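Local coordinates for gamma-glutamyltranspeptidase (Streptomyces lincolnensis, PDB 6J3A), which probably cleaves or transfers gamma-glutamyl groups, being an LmbA-like gamma-glutamyltranspeptidase of the N-terminal nucleophile hydrolase superfamily, at residues G110-W115 with A190-L195. Numbering follows the deposited sequence.
Sequences GAFDAW and ATWKRL
Phe112 reaches across from helix 111-122 to meet Trp192 and Leu195 on helix 186-200, and these three large side chains make the whole contact. The backbones stay well apart, with 11.6 Å between Phe112 CA and Trp192 CA, a gap bridged here by large apolar side chains. Phe112 holds CG anti to its own amide nitrogen (chi1 -177°), which sends the ring outward to the second helix. The tight part lies at the far end of that ring, where Leu195 approaches from the opposite direction, its CD1 3.8 Å from Phe112 CZ and almost as close to Phe112 CE1. Leucine, compact, apolar and ending in methyls, suits this buried place.

Trp192 fits more loosely. Its indole slides past the phenyl ring in the opposite sense, touching it through CZ3, 4.0 Å from Phe112 CE1. The planes are tilted by just 14°, yet the phenyl and six-ring centroids lie 6.0 Å apart, so the rings barely overlap and this is no full stack. The broad indole suits its place by also reaching Phe45, edge-to-face, and Leu131 and Val135 of helix 127-140. Phe112 in turn stacks with Trp216 and touches Phe45 of helix 36-50, while Trp115 packs on Val61 of strand 61-66; the contact thus joins helix 186-200 to a helix beside the strands.

Lys193 and Arg194 are exposed and lie on the solvent side, the first salt-bridged to Glu139, the second in a cation-pi contact with Phe220. On the other helix, buried Asp113 is satisfied by Arg213 and the amide of Ala255. Joined purely by apolar contacts burying 98 Å², both sides summed, the two segments gain cohesion here from dispersion and the exclusion of water, without the directional restraint of a polar bond.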
loop_
_atom_site.group_PDB
_atom_site.type_symbol
_atom_site.label_atom_id
_atom_site.label_comp_id
_atom_site.label_asym_id
_atom_site.label_seq_id
_atom_site.Cartn_x
_atom_site.Cartn_y
_atom_site.Cartn_z
ATOM N N GLY A 110 -8.766 -8.749 28.664
ATOM C CA GLY A 110 -8.604 -10.068 28.045
ATOM C C GLY A 110 -7.599 -10.192 26.914
ATOM O O GLY A 110 -7.116 -11.292 26.618
ATOM N N ALA A 111 -7.278 -9.071 26.278
ATOM C CA ALA A 111 -6.397 -9.066 25.120
ATOM C C ALA A 111 -4.989 -9.566 25.424
ATOM O O ALA A 111 -4.447 -10.371 24.679
ATOM C CB ALA A 111 -6.335 -7.670 24.526
ATOM N N PHE A 112 -4.396 -9.091 26.508
ATOM C CA PHE A 112 -3.018 -9.442 26.790
ATOM C C PHE A 112 -2.812 -10.948 26.895
ATOM O O PHE A 112 -1.951 -11.506 26.217
ATOM C CB PHE A 112 -2.496 -8.786 28.055
ATOM C CG PHE A 112 -1.049 -9.092 28.307
ATOM C CD1 PHE A 112 -0.058 -8.382 27.659
ATOM C CD2 PHE A 112 -0.680 -10.132 29.150
ATOM C CE1 PHE A 112 1.281 -8.684 27.868
ATOM C CE2 PHE A 112 0.653 -10.438 29.369
ATOM C CZ PHE A 112 1.636 -9.715 28.721
ATOM N N ASP A 113 -3.597 -11.592 27.752
ATOM C CA ASP A 113 -3.460 -13.039 27.956
ATOM C C ASP A 113 -3.698 -13.819 26.658
ATOM O O ASP A 113 -3.015 -14.810 26.394
ATOM C CB ASP A 113 -4.399 -13.549 29.047
ATOM C CG ASP A 113 -3.985 -14.915 29.570
ATOM O OD1 ASP A 113 -2.925 -15.004 30.240
ATOM O OD2 ASP A 113 -4.701 -15.911 29.297
ATOM N N ALA A 114 -4.658 -13.353 25.860
ATOM C CA ALA A 114 -4.947 -13.936 24.558
ATOM C C ALA A 114 -3.747 -13.923 23.620
ATOM O O ALA A 114 -3.431 -14.943 23.023
ATOM C CB ALA A 114 -6.125 -13.225 23.912
ATOM N N TRP A 115 -3.079 -12.781 23.496
ATOM C CA TRP A 115 -1.883 -12.680 22.647
ATOM C C TRP A 115 -0.723 -13.511 23.200
ATOM O O TRP A 115 0.104 -14.019 22.435
ATOM C CB TRP A 115 -1.442 -11.217 22.485
ATOM C CG TRP A 115 -2.401 -10.364 21.702
ATOM C CD1 TRP A 115 -3.040 -9.232 22.133
ATOM C CD2 TRP A 115 -2.825 -10.571 20.351
ATOM N NE1 TRP A 115 -3.837 -8.721 21.131
ATOM C CE2 TRP A 115 -3.725 -9.528 20.029
ATOM C CE3 TRP A 115 -2.531 -11.535 19.379
ATOM C CZ2 TRP A 115 -4.327 -9.421 18.782
ATOM C CZ3 TRP A 115 -3.132 -11.426 18.133
ATOM C CH2 TRP A 115 -4.024 -10.377 17.847
ATOM N N ALA A 190 8.125 1.963 29.021
ATOM C CA ALA A 190 8.737 1.485 30.286
ATOM C C ALA A 190 8.076 0.207 30.845
ATOM O O ALA A 190 8.751 -0.686 31.400
ATOM C CB ALA A 190 8.705 2.586 31.335
ATOM N N THR A 191 6.756 0.142 30.676
ATOM C CA THR A 191 5.939 -0.966 31.154
ATOM C C THR A 191 6.280 -2.297 30.476
ATOM O O THR A 191 6.392 -3.324 31.161
ATOM C CB THR A 191 4.435 -0.656 30.976
ATOM O OG1 THR A 191 4.117 0.554 31.671
ATOM C CG2 THR A 191 3.545 -1.793 31.522
ATOM N N TRP A 192 6.418 -2.291 29.148
ATOM C CA TRP A 192 6.833 -3.510 28.430
ATOM C C TRP A 192 8.294 -3.855 28.722
ATOM O O TRP A 192 8.653 -5.025 28.807
ATOM C CB TRP A 192 6.610 -3.416 26.910
ATOM C CG TRP A 192 5.191 -3.186 26.447
ATOM C CD1 TRP A 192 4.802 -2.426 25.380
ATOM C CD2 TRP A 192 3.983 -3.716 27.014
ATOM N NE1 TRP A 192 3.434 -2.447 25.247
ATOM C CE2 TRP A 192 2.907 -3.226 26.240
ATOM C CE3 TRP A 192 3.701 -4.544 28.106
ATOM C CZ2 TRP A 192 1.586 -3.535 26.522
ATOM C CZ3 TRP A 192 2.392 -4.858 28.379
ATOM C CH2 TRP A 192 1.348 -4.357 27.592
ATOM N N LYS A 193 9.132 -2.839 28.869
ATOM C CA LYS A 193 10.532 -3.075 29.190
ATOM C C LYS A 193 10.678 -3.785 30.526
ATOM O O LYS A 193 11.425 -4.756 30.639
ATOM C CB LYS A 193 11.322 -1.772 29.203
ATOM C CG LYS A 193 11.692 -1.268 27.821
ATOM C CD LYS A 193 12.761 -0.206 27.953
ATOM C CE LYS A 193 13.006 0.550 26.667
ATOM N NZ LYS A 193 13.734 1.802 27.008
ATOM N N ARG A 194 9.958 -3.298 31.530
ATOM C CA ARG A 194 9.986 -3.919 32.843
ATOM C C ARG A 194 9.461 -5.354 32.756
ATOM O O ARG A 194 10.107 -6.294 33.239
ATOM C CB ARG A 194 9.167 -3.113 33.851
ATOM C CG ARG A 194 9.348 -3.625 35.274
ATOM C CD ARG A 194 8.566 -2.833 36.304
ATOM N NE ARG A 194 8.457 -3.569 37.566
ATOM C CZ ARG A 194 7.823 -3.128 38.652
ATOM N NH1 ARG A 194 7.224 -1.936 38.653
ATOM N NH2 ARG A 194 7.788 -3.885 39.745
ATOM N N LEU A 195 8.295 -5.500 32.131
ATOM C CA LEU A 195 7.698 -6.807 31.849
ATOM C C LEU A 195 8.761 -7.762 31.327
ATOM O O LEU A 195 8.994 -8.816 31.916
ATOM C CB LEU A 195 6.561 -6.671 30.827
ATOM C CG LEU A 195 5.594 -7.841 30.661
ATOM C CD1 LEU A 195 4.356 -7.396 29.900
ATOM C CD2 LEU A 195 6.216 -9.008 29.922
#